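Local coordinates for peroxisomal membrane protein LPX1 (Saccharomyces cerevisiae, PDB 2Y6U) that hydrolyses ester bonds of lipids in peroxisomes as an alpha/beta-hydrolase with acyl esterase, triacylglycerol lipase and phospholipase A activity, at residues A[63-74]-A[228-239]. Sequence-based numbering, arbitrary orientation.
Sequences MSKVVWEYYLPR and HSQILQNIIDFE
Tyr70 reaches across to helix 229-239 with CG anti to its backbone N (chi1 177°), which lays the ring along the first turn of that helix. Ile231 crosses it at about a right angle, CG1 3.5 Å from Tyr70 CB. The imidazole of His228 is inclined at 48° to the phenol ring, with Tyr70 CE2 over one face of the imidazole, 3.6 Å from His228 CE1. In the plane of that imidazole, His228 ND1 accepts from Gln230 N (3.1 Å), an N-cap bond that fixes the ring's rotation. Gln230 brings its amide to the edge of the phenol, while Arg74 lays its guanidinium over a face and donates from NH1 to a lone pair of Tyr70 O. The hydroxyl of Tyr70 is hydrogen-bonded to Asp331 of helix 330-347. Replacing Tyr70 by alanine is likely to open a gap beside Ile231, take the aromatic neighbour from His228 and Arg74, and leave Asp331 without its hydroxyl partner.

At the other end, Val66 sets CB over a face of Phe238 in a CH-pi contact (4.1 Å to the ring centroid), and its CG1 meets Ile235 CG1. Ser64 OG comes within 3.2 Å of Phe238 CE2 while accepting from Val66 N in an ST turn.

One water links Val66 O, Tyr70 N and Asn234 ND2; two others tie Glu239 OE2 to Met63 O and Ser64 OG, while Glu239 OE1 accepts from Met257 N. Segment 63-74, between strands 51-58 and 84-92 of the alpha/beta-hydrolase sheet, thus joins helix 229-239 by apolar and aromatic packing, with bridging waters meeting backbone and side-chain polar groups, though buried Val67 O finds no partner.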
loop_
_atom_site.group_PDB
_atom_site.type_symbol
_atom_site.label_atom_id
_atom_site.label_comp_id
_atom_site.label_asym_id
_atom_site.label_seq_id
_atom_site.Cartn_x
_atom_site.Cartn_y
_atom_site.Cartn_z
ATOM N N MET A 63 -12.243 12.855 -16.694
ATOM C CA MET A 63 -11.543 14.138 -16.872
ATOM C C MET A 63 -10.065 13.867 -16.984
ATOM O O MET A 63 -9.659 12.829 -17.523
ATOM C CB MET A 63 -11.935 15.100 -15.701
ATOM C CG MET A 63 -13.403 15.302 -15.632
ATOM S SD MET A 63 -13.833 16.840 -14.838
ATOM C CE MET A 63 -15.445 16.496 -14.218
ATOM N N SER A 64 -9.220 14.755 -16.466
ATOM C CA SER A 64 -7.752 14.563 -16.524
ATOM C C SER A 64 -7.156 15.591 -15.599
ATOM O O SER A 64 -7.864 16.441 -15.106
ATOM C CB SER A 64 -7.221 14.813 -17.958
ATOM O OG SER A 64 -7.304 16.215 -18.303
ATOM N N LYS A 65 -5.850 15.617 -15.545
ATOM C CA LYS A 65 -5.101 16.527 -14.736
ATOM C C LYS A 65 -5.278 17.982 -15.194
ATOM O O LYS A 65 -5.088 18.881 -14.404
ATOM C CB LYS A 65 -3.661 16.139 -14.799
ATOM C CG LYS A 65 -3.041 16.383 -16.179
ATOM C CD LYS A 65 -1.568 15.904 -16.267
ATOM C CE LYS A 65 -1.203 15.927 -17.752
ATOM N NZ LYS A 65 0.212 15.481 -18.076
ATOM N N VAL A 66 -5.712 18.195 -16.437
ATOM C CA VAL A 66 -5.788 19.532 -16.982
ATOM C C VAL A 66 -6.815 20.426 -16.256
ATOM O O VAL A 66 -6.691 21.675 -16.260
ATOM C CB VAL A 66 -6.083 19.549 -18.510
ATOM C CG1 VAL A 66 -7.619 19.409 -18.877
ATOM C CG2 VAL A 66 -5.471 20.826 -19.107
ATOM N N VAL A 67 -7.802 19.797 -15.617
ATOM C CA VAL A 67 -8.878 20.544 -14.957
ATOM C C VAL A 67 -8.377 21.343 -13.756
ATOM O O VAL A 67 -9.054 22.275 -13.295
ATOM C CB VAL A 67 -10.052 19.643 -14.496
ATOM C CG1 VAL A 67 -10.653 18.898 -15.749
ATOM C CG2 VAL A 67 -9.661 18.686 -13.345
ATOM N N TRP A 68 -7.157 21.033 -13.306
ATOM C CA TRP A 68 -6.562 21.764 -12.217
ATOM C C TRP A 68 -5.603 22.855 -12.640
ATOM O O TRP A 68 -5.159 23.681 -11.802
ATOM C CB TRP A 68 -5.860 20.810 -11.274
ATOM C CG TRP A 68 -6.635 19.639 -10.846
ATOM C CD1 TRP A 68 -6.424 18.351 -11.222
ATOM C CD2 TRP A 68 -7.758 19.614 -9.931
ATOM N NE1 TRP A 68 -7.295 17.521 -10.575
ATOM C CE2 TRP A 68 -8.118 18.247 -9.767
ATOM C CE3 TRP A 68 -8.460 20.570 -9.249
ATOM C CZ2 TRP A 68 -9.149 17.859 -8.993
ATOM C CZ3 TRP A 68 -9.499 20.147 -8.388
ATOM C CH2 TRP A 68 -9.818 18.818 -8.290
ATOM N N GLU A 69 -5.292 22.970 -13.936
ATOM C CA GLU A 69 -4.381 24.036 -14.309
ATOM C C GLU A 69 -4.819 25.442 -13.972
ATOM O O GLU A 69 -3.990 26.265 -13.542
ATOM C CB GLU A 69 -3.918 23.919 -15.790
ATOM C CG GLU A 69 -3.189 22.611 -15.992
ATOM C CD GLU A 69 -2.704 22.426 -17.515
ATOM O OE1 GLU A 69 -2.964 23.287 -18.365
ATOM O OE2 GLU A 69 -2.176 21.367 -17.810
ATOM N N TYR A 70 -6.101 25.750 -14.148
ATOM C CA TYR A 70 -6.649 27.010 -13.773
ATOM C C TYR A 70 -6.355 27.337 -12.275
ATOM O O TYR A 70 -6.305 28.483 -11.882
ATOM C CB TYR A 70 -8.176 26.958 -14.047
ATOM C CG TYR A 70 -8.889 28.180 -13.638
ATOM C CD1 TYR A 70 -9.410 28.320 -12.358
ATOM C CD2 TYR A 70 -9.063 29.224 -14.540
ATOM C CE1 TYR A 70 -10.083 29.463 -11.975
ATOM C CE2 TYR A 70 -9.792 30.418 -14.197
ATOM C CZ TYR A 70 -10.299 30.536 -12.899
ATOM O OH TYR A 70 -10.900 31.701 -12.586
ATOM N N TYR A 71 -6.266 26.303 -11.445
ATOM C CA TYR A 71 -6.050 26.517 -10.020
ATOM C C TYR A 71 -4.652 27.013 -9.664
ATOM O O TYR A 71 -4.459 27.742 -8.650
ATOM C CB TYR A 71 -6.248 25.209 -9.256
ATOM C CG TYR A 71 -7.711 24.756 -9.119
ATOM C CD1 TYR A 71 -8.548 24.601 -10.239
ATOM C CD2 TYR A 71 -8.236 24.410 -7.854
ATOM C CE1 TYR A 71 -9.922 24.167 -10.109
ATOM C CE2 TYR A 71 -9.536 23.947 -7.734
ATOM C CZ TYR A 71 -10.383 23.849 -8.840
ATOM O OH TYR A 71 -11.696 23.398 -8.679
ATOM N N LEU A 72 -3.678 26.611 -10.477
ATOM C CA LEU A 72 -2.270 26.848 -10.092
ATOM C C LEU A 72 -1.896 28.273 -9.745
ATOM O O LEU A 72 -1.283 28.470 -8.736
ATOM C CB LEU A 72 -1.306 26.310 -11.188
ATOM C CG LEU A 72 -1.425 24.831 -11.413
ATOM C CD1 LEU A 72 -0.619 24.418 -12.733
ATOM C CD2 LEU A 72 -0.974 24.020 -10.130
ATOM N N PRO A 73 -2.253 29.284 -10.552
ATOM C CA PRO A 73 -1.851 30.613 -10.132
ATOM C C PRO A 73 -2.714 31.178 -8.997
ATOM O O PRO A 73 -2.374 32.204 -8.460
ATOM C CB PRO A 73 -1.952 31.456 -11.412
ATOM C CG PRO A 73 -2.668 30.601 -12.385
ATOM C CD PRO A 73 -2.879 29.277 -11.881
ATOM N N ARG A 74 -3.794 30.482 -8.614
ATOM C CA ARG A 74 -4.767 31.045 -7.692
ATOM C C ARG A 74 -4.669 30.431 -6.283
ATOM O O ARG A 74 -5.262 30.945 -5.327
ATOM C CB ARG A 74 -6.139 30.796 -8.275
ATOM C CG ARG A 74 -6.428 31.706 -9.394
ATOM C CD ARG A 74 -7.611 31.206 -10.190
ATOM N NE ARG A 74 -7.886 32.173 -11.232
ATOM C CZ ARG A 74 -7.329 32.187 -12.443
ATOM N NH1 ARG A 74 -6.459 31.245 -12.846
ATOM N NH2 ARG A 74 -7.665 33.137 -13.266
ATOM N N HIS A 228 -16.266 26.557 -16.368
ATOM C CA HIS A 228 -15.608 27.879 -16.544
ATOM C C HIS A 228 -14.961 27.962 -17.927
ATOM O O HIS A 228 -14.223 27.044 -18.306
ATOM C CB HIS A 228 -14.533 28.031 -15.460
ATOM C CG HIS A 228 -13.958 29.402 -15.355
ATOM N ND1 HIS A 228 -13.115 29.935 -16.310
ATOM C CD2 HIS A 228 -14.072 30.338 -14.387
ATOM C CE1 HIS A 228 -12.790 31.167 -15.956
ATOM N NE2 HIS A 228 -13.331 31.425 -14.776
ATOM N N SER A 229 -15.211 29.037 -18.664
ATOM C CA SER A 229 -14.742 29.098 -20.060
ATOM C C SER A 229 -13.220 28.766 -20.224
ATOM O O SER A 229 -12.848 28.163 -21.227
ATOM C CB SER A 229 -15.104 30.446 -20.701
ATOM O OG SER A 229 -14.557 31.443 -19.879
ATOM N N GLN A 230 -12.360 29.155 -19.266
ATOM C CA GLN A 230 -10.938 28.874 -19.399
ATOM C C GLN A 230 -10.686 27.394 -19.202
ATOM O O GLN A 230 -9.826 26.843 -19.875
ATOM C CB GLN A 230 -10.043 29.691 -18.434
ATOM C CG GLN A 230 -10.218 31.184 -18.574
ATOM C CD GLN A 230 -9.303 32.068 -17.664
ATOM O OE1 GLN A 230 -9.671 33.212 -17.343
ATOM N NE2 GLN A 230 -8.135 31.556 -17.284
ATOM N N ILE A 231 -11.395 26.746 -18.275
ATOM C CA ILE A 231 -11.191 25.324 -18.045
ATOM C C ILE A 231 -11.716 24.480 -19.214
ATOM O O ILE A 231 -11.066 23.568 -19.682
ATOM C CB ILE A 231 -11.804 24.877 -16.676
ATOM C CG1 ILE A 231 -11.113 25.658 -15.532
ATOM C CG2 ILE A 231 -11.675 23.389 -16.400
ATOM C CD1 ILE A 231 -11.658 25.313 -14.093
ATOM N N LEU A 232 -12.847 24.870 -19.738
ATOM C CA LEU A 232 -13.376 24.249 -20.953
ATOM C C LEU A 232 -12.397 24.357 -22.132
ATOM O O LEU A 232 -12.099 23.347 -22.799
ATOM C CB LEU A 232 -14.729 24.876 -21.270
ATOM C CG LEU A 232 -15.472 24.339 -22.478
ATOM C CD1 LEU A 232 -15.578 22.799 -22.351
ATOM C CD2 LEU A 232 -16.871 25.076 -22.559
ATOM N N GLN A 233 -11.828 25.540 -22.335
ATOM C CA GLN A 233 -10.843 25.739 -23.390
ATOM C C GLN A 233 -9.639 24.836 -23.083
ATOM O O GLN A 233 -9.135 24.213 -23.991
ATOM C CB GLN A 233 -10.386 27.199 -23.491
ATOM C CG GLN A 233 -9.476 27.496 -24.724
ATOM C CD GLN A 233 -10.199 27.232 -26.019
ATOM O OE1 GLN A 233 -11.233 27.835 -26.263
ATOM N NE2 GLN A 233 -9.649 26.361 -26.874
ATOM N N ASN A 234 -9.156 24.801 -21.843
ATOM C CA ASN A 234 -8.034 23.890 -21.499
ATOM C C ASN A 234 -8.361 22.416 -21.756
ATOM O O ASN A 234 -7.513 21.677 -22.264
ATOM C CB ASN A 234 -7.676 24.005 -20.055
ATOM C CG ASN A 234 -7.079 25.309 -19.724
ATOM O OD1 ASN A 234 -6.615 26.068 -20.642
ATOM N ND2 ASN A 234 -7.080 25.625 -18.400
ATOM N N ILE A 235 -9.609 22.016 -21.423
ATOM C CA ILE A 235 -10.077 20.646 -21.686
ATOM C C ILE A 235 -10.054 20.380 -23.188
ATOM O O ILE A 235 -9.557 19.342 -23.642
ATOM C CB ILE A 235 -11.473 20.374 -21.082
ATOM C CG1 ILE A 235 -11.385 20.294 -19.551
ATOM C CG2 ILE A 235 -12.066 19.099 -21.674
ATOM C CD1 ILE A 235 -12.769 20.391 -18.802
ATOM N N ILE A 236 -10.608 21.304 -23.957
ATOM C CA ILE A 236 -10.693 21.151 -25.402
ATOM C C ILE A 236 -9.328 20.969 -26.025
ATOM O O ILE A 236 -9.103 20.056 -26.836
ATOM C CB ILE A 236 -11.485 22.326 -26.039
ATOM C CG1 ILE A 236 -12.981 22.210 -25.673
ATOM C CG2 ILE A 236 -11.237 22.385 -27.579
ATOM C CD1 ILE A 236 -13.859 23.578 -25.824
ATOM N N ASP A 237 -8.386 21.804 -25.624
ATOM C CA ASP A 237 -7.042 21.781 -26.182
ATOM C C ASP A 237 -6.249 20.550 -25.722
ATOM O O ASP A 237 -5.394 20.023 -26.486
ATOM C CB ASP A 237 -6.292 23.081 -25.820
ATOM C CG ASP A 237 -6.844 24.318 -26.587
ATOM O OD1 ASP A 237 -7.360 24.125 -27.695
ATOM O OD2 ASP A 237 -6.802 25.464 -26.067
ATOM N N PHE A 238 -6.488 20.111 -24.498
ATOM C CA PHE A 238 -5.685 18.990 -23.914
ATOM C C PHE A 238 -6.135 17.636 -24.505
ATOM O O PHE A 238 -5.328 16.747 -24.784
ATOM C CB PHE A 238 -5.828 18.980 -22.433
ATOM C CG PHE A 238 -5.230 17.764 -21.760
ATOM C CD1 PHE A 238 -3.898 17.738 -21.418
ATOM C CD2 PHE A 238 -6.024 16.678 -21.441
ATOM C CE1 PHE A 238 -3.361 16.623 -20.807
ATOM C CE2 PHE A 238 -5.518 15.593 -20.851
ATOM C CZ PHE A 238 -4.181 15.550 -20.519
ATOM N N GLU A 239 -7.441 17.498 -24.708
ATOM C CA GLU A 239 -8.027 16.246 -25.188
ATOM C C GLU A 239 -7.802 16.022 -26.670
ATOM O O GLU A 239 -7.910 14.897 -27.133
ATOM C CB GLU A 239 -9.550 16.187 -24.862
ATOM C CG GLU A 239 -9.952 16.020 -23.382
ATOM C CD GLU A 239 -9.523 14.627 -22.803
ATOM O OE1 GLU A 239 -9.331 13.687 -23.644
ATOM O OE2 GLU A 239 -9.486 14.456 -21.527
HETATM O O HOH W 1 -8.698 12.273 -20.136
HETATM O O HOH W 2 -9.306 16.589 -19.928
HETATM O O HOH W 3 -7.692 24.216 -16.047
#